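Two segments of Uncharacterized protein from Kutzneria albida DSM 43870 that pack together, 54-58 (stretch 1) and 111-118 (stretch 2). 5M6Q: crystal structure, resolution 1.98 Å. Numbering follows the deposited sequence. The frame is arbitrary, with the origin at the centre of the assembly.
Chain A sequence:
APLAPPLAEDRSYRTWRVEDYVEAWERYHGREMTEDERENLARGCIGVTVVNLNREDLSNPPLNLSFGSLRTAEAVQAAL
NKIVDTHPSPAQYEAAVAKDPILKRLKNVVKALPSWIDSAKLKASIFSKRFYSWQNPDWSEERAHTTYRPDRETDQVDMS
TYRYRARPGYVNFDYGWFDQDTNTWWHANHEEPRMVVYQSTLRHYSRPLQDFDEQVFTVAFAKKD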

# COMPACT_ATOMS: atom_id res chain seq x y z
N ASN A 54 3.30 7.56 7.03
CA ASN A 54 3.66 8.70 7.88
C ASN A 54 2.43 9.20 8.63
O ASN A 54 2.25 10.39 8.85
CB ASN A 54 4.29 9.83 7.05
CG ASN A 54 4.94 10.92 7.92
OD1 ASN A 54 5.27 10.68 9.08
ND2 ASN A 54 5.13 12.10 7.35
N ARG A 55 1.58 8.26 9.02
CA ARG A 55 0.30 8.59 9.62
C ARG A 55 0.08 7.90 10.95
O ARG A 55 -0.16 6.69 11.00
CB ARG A 55 -0.82 8.21 8.66
CG ARG A 55 -1.05 9.30 7.67
CD ARG A 55 -2.15 8.91 6.75
NE ARG A 55 -3.38 8.57 7.44
CZ ARG A 55 -4.44 8.08 6.83
NH1 ARG A 55 -4.40 7.89 5.51
NH2 ARG A 55 -5.54 7.78 7.51
N GLU A 56 0.13 8.69 12.01
CA GLU A 56 0.05 8.15 13.36
C GLU A 56 -1.31 7.54 13.66
O GLU A 56 -1.43 6.75 14.59
CB GLU A 56 0.37 9.24 14.37
CG GLU A 56 -0.60 10.39 14.35
CD GLU A 56 -0.25 11.45 15.37
OE1 GLU A 56 -0.29 11.14 16.59
OE2 GLU A 56 0.11 12.57 14.95
N ASP A 57 -2.32 7.90 12.88
CA ASP A 57 -3.67 7.36 13.09
C ASP A 57 -3.83 5.95 12.54
O ASP A 57 -4.89 5.32 12.70
CB ASP A 57 -4.72 8.28 12.46
CG ASP A 57 -4.52 8.46 10.96
OD1 ASP A 57 -3.37 8.65 10.51
OD2 ASP A 57 -5.53 8.43 10.23
N LEU A 58 -2.79 5.43 11.89
CA LEU A 58 -2.84 4.09 11.31
C LEU A 58 -1.92 3.12 12.03
O LEU A 58 -0.78 3.44 12.35
CB LEU A 58 -2.46 4.14 9.83
CG LEU A 58 -3.43 4.91 8.94
CD1 LEU A 58 -2.84 5.05 7.56
CD2 LEU A 58 -4.77 4.19 8.88
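Stretch 2, residues 111-118: KALPSWID

Stretch 2 lies against stretch 1 as one turn beside another. Residues 55-58 form a type I beta turn, closed by the backbone hydrogen bond from Leu-58 N to Arg-55 O (3.0 Å), and residues 114-117 form a second, closed by Ile-117 N to Pro-114 O (3.1 Å). Before this second turn comes a weakly bonded helix that begins earlier in the chain. The nearest CA pairs run in opposite sequence order, though the two segments are steeply inclined to each other: Arg-55 CA is nearest to Ile-117 CA (9.1 Å), and Asp-57 CA to Pro-114 CA (8.4 Å). At such spacings the backbones do not touch, and side chains and water fill the gap, burying 258 Å² in total.

The organizing element is Arg-55. Its CA-to-CB bond points sideways, but an m, t, p course through chi1 to chi3 (-84°, 180°, 56°) brings the guanidinium to stretch 2. There it is held in a two-pronged salt bridge by Asp-57 of its own turn: Arg-55 NE donates to Asp-57 OD1 (3.1 Å) and Arg-55 NH2 to Asp-57 OD2 (2.8 Å), both nearly linear. Asp-57 adopts chi1 of 59° (p), which places both carboxylate oxygens within reach of these donors. The guanidinium so fixed offers one face to Pro-114, whose CB, on a C-gamma endo ring, lies 3.6 Å from Arg-55 NH2. Farther back along the arginine, the aliphatic Arg-55 CG meets Ile-117 CD1 at 4.0 Å; chi angles of -59° (m) and 169° (t) extend the isoleucine to this point.

Ala-112 O lies 4.4 Å from Arg-55 NH1, and two waters bridge the gap. One accepts from Arg-55 NH1 (3.2 Å) and donates to Ala-112 O (2.8 Å); the other accepts from Arg-55 NH2 (2.7 Å) and donates to the same Ala-112 O (3.1 Å). The CA-to-CB bond of Ala-112 points away from stretch 1, and the residue takes part through its backbone carbonyl.

Trp-116 contributes the largest covered area in stretch 2. Its CA-to-CB bond points toward stretch 1, and with chi1 of 67° (p) and chi2 of -84° the indole reaches across to the acidic residues. The Asp-57 carboxylate sits at the ring edge, near its plane, with CG 3.4 Å from Trp-116 NE1. Glu-56, also p at chi1 (62°) and extended at chi2, brings OE2 to 3.6 Å from Trp-116 CH2. Asp-57 thus meets both arginine and indole, linking the salt bridge within stretch 1 to the packing of stretch 2.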

# COMPACT_ATOMS: atom_id res chain seq x y z
N LYS A 111 -14.34 7.96 3.07
CA LYS A 111 -13.71 7.39 4.26
C LYS A 111 -12.17 7.43 4.19
O LYS A 111 -11.50 7.48 5.23
CB LYS A 111 -14.20 5.94 4.42
CG LYS A 111 -13.88 5.31 5.77
CD LYS A 111 -13.67 3.79 5.67
CE LYS A 111 -14.98 3.04 5.45
NZ LYS A 111 -14.81 1.55 5.57
N ALA A 112 -11.62 7.42 2.98
CA ALA A 112 -10.17 7.33 2.79
C ALA A 112 -9.45 8.57 3.27
O ALA A 112 -8.29 8.50 3.66
CB ALA A 112 -9.84 7.06 1.33
N LEU A 113 -10.13 9.72 3.25
CA LEU A 113 -9.53 10.95 3.75
C LEU A 113 -9.40 10.97 5.28
O LEU A 113 -10.37 10.77 5.99
CB LEU A 113 -10.35 12.16 3.31
CG LEU A 113 -9.81 13.54 3.66
CD1 LEU A 113 -8.74 13.97 2.67
CD2 LEU A 113 -10.96 14.54 3.70
N PRO A 114 -8.18 11.23 5.79
CA PRO A 114 -8.08 11.50 7.22
C PRO A 114 -8.44 12.95 7.56
O PRO A 114 -7.63 13.84 7.34
CB PRO A 114 -6.61 11.21 7.53
CG PRO A 114 -5.90 11.46 6.23
CD PRO A 114 -6.86 11.08 5.14
N SER A 115 -9.64 13.17 8.10
CA SER A 115 -10.15 14.51 8.40
C SER A 115 -9.24 15.40 9.26
O SER A 115 -9.23 16.62 9.09
CB SER A 115 -11.50 14.40 9.10
OG SER A 115 -12.38 13.61 8.33
N TRP A 116 -8.47 14.81 10.17
CA TRP A 116 -7.66 15.60 11.09
C TRP A 116 -6.33 16.09 10.50
O TRP A 116 -5.64 16.90 11.11
CB TRP A 116 -7.39 14.80 12.36
CG TRP A 116 -6.51 13.64 12.10
CD1 TRP A 116 -6.89 12.41 11.64
CD2 TRP A 116 -5.09 13.59 12.25
NE1 TRP A 116 -5.78 11.59 11.51
CE2 TRP A 116 -4.67 12.30 11.88
CE3 TRP A 116 -4.13 14.52 12.67
CZ2 TRP A 116 -3.33 11.91 11.92
CZ3 TRP A 116 -2.80 14.14 12.72
CH2 TRP A 116 -2.41 12.84 12.34
N ILE A 117 -5.95 15.59 9.32
CA ILE A 117 -4.77 16.11 8.63
C ILE A 117 -5.20 17.10 7.55
O ILE A 117 -6.02 16.77 6.70
CB ILE A 117 -3.93 14.97 8.02
CG1 ILE A 117 -3.49 13.99 9.11
CG2 ILE A 117 -2.71 15.52 7.28
CD1 ILE A 117 -2.88 12.70 8.57
N ASP A 118 -4.67 18.31 7.59
CA ASP A 118 -5.01 19.29 6.56
C ASP A 118 -4.62 18.81 5.15
O ASP A 118 -3.54 18.27 4.93
CB ASP A 118 -4.34 20.62 6.87
CG ASP A 118 -4.64 21.67 5.83
OD1 ASP A 118 -5.81 22.10 5.73
OD2 ASP A 118 -3.72 22.07 5.09
O HOH W 1 -6.06 6.93 3.01
O HOH W 2 -7.59 6.73 6.09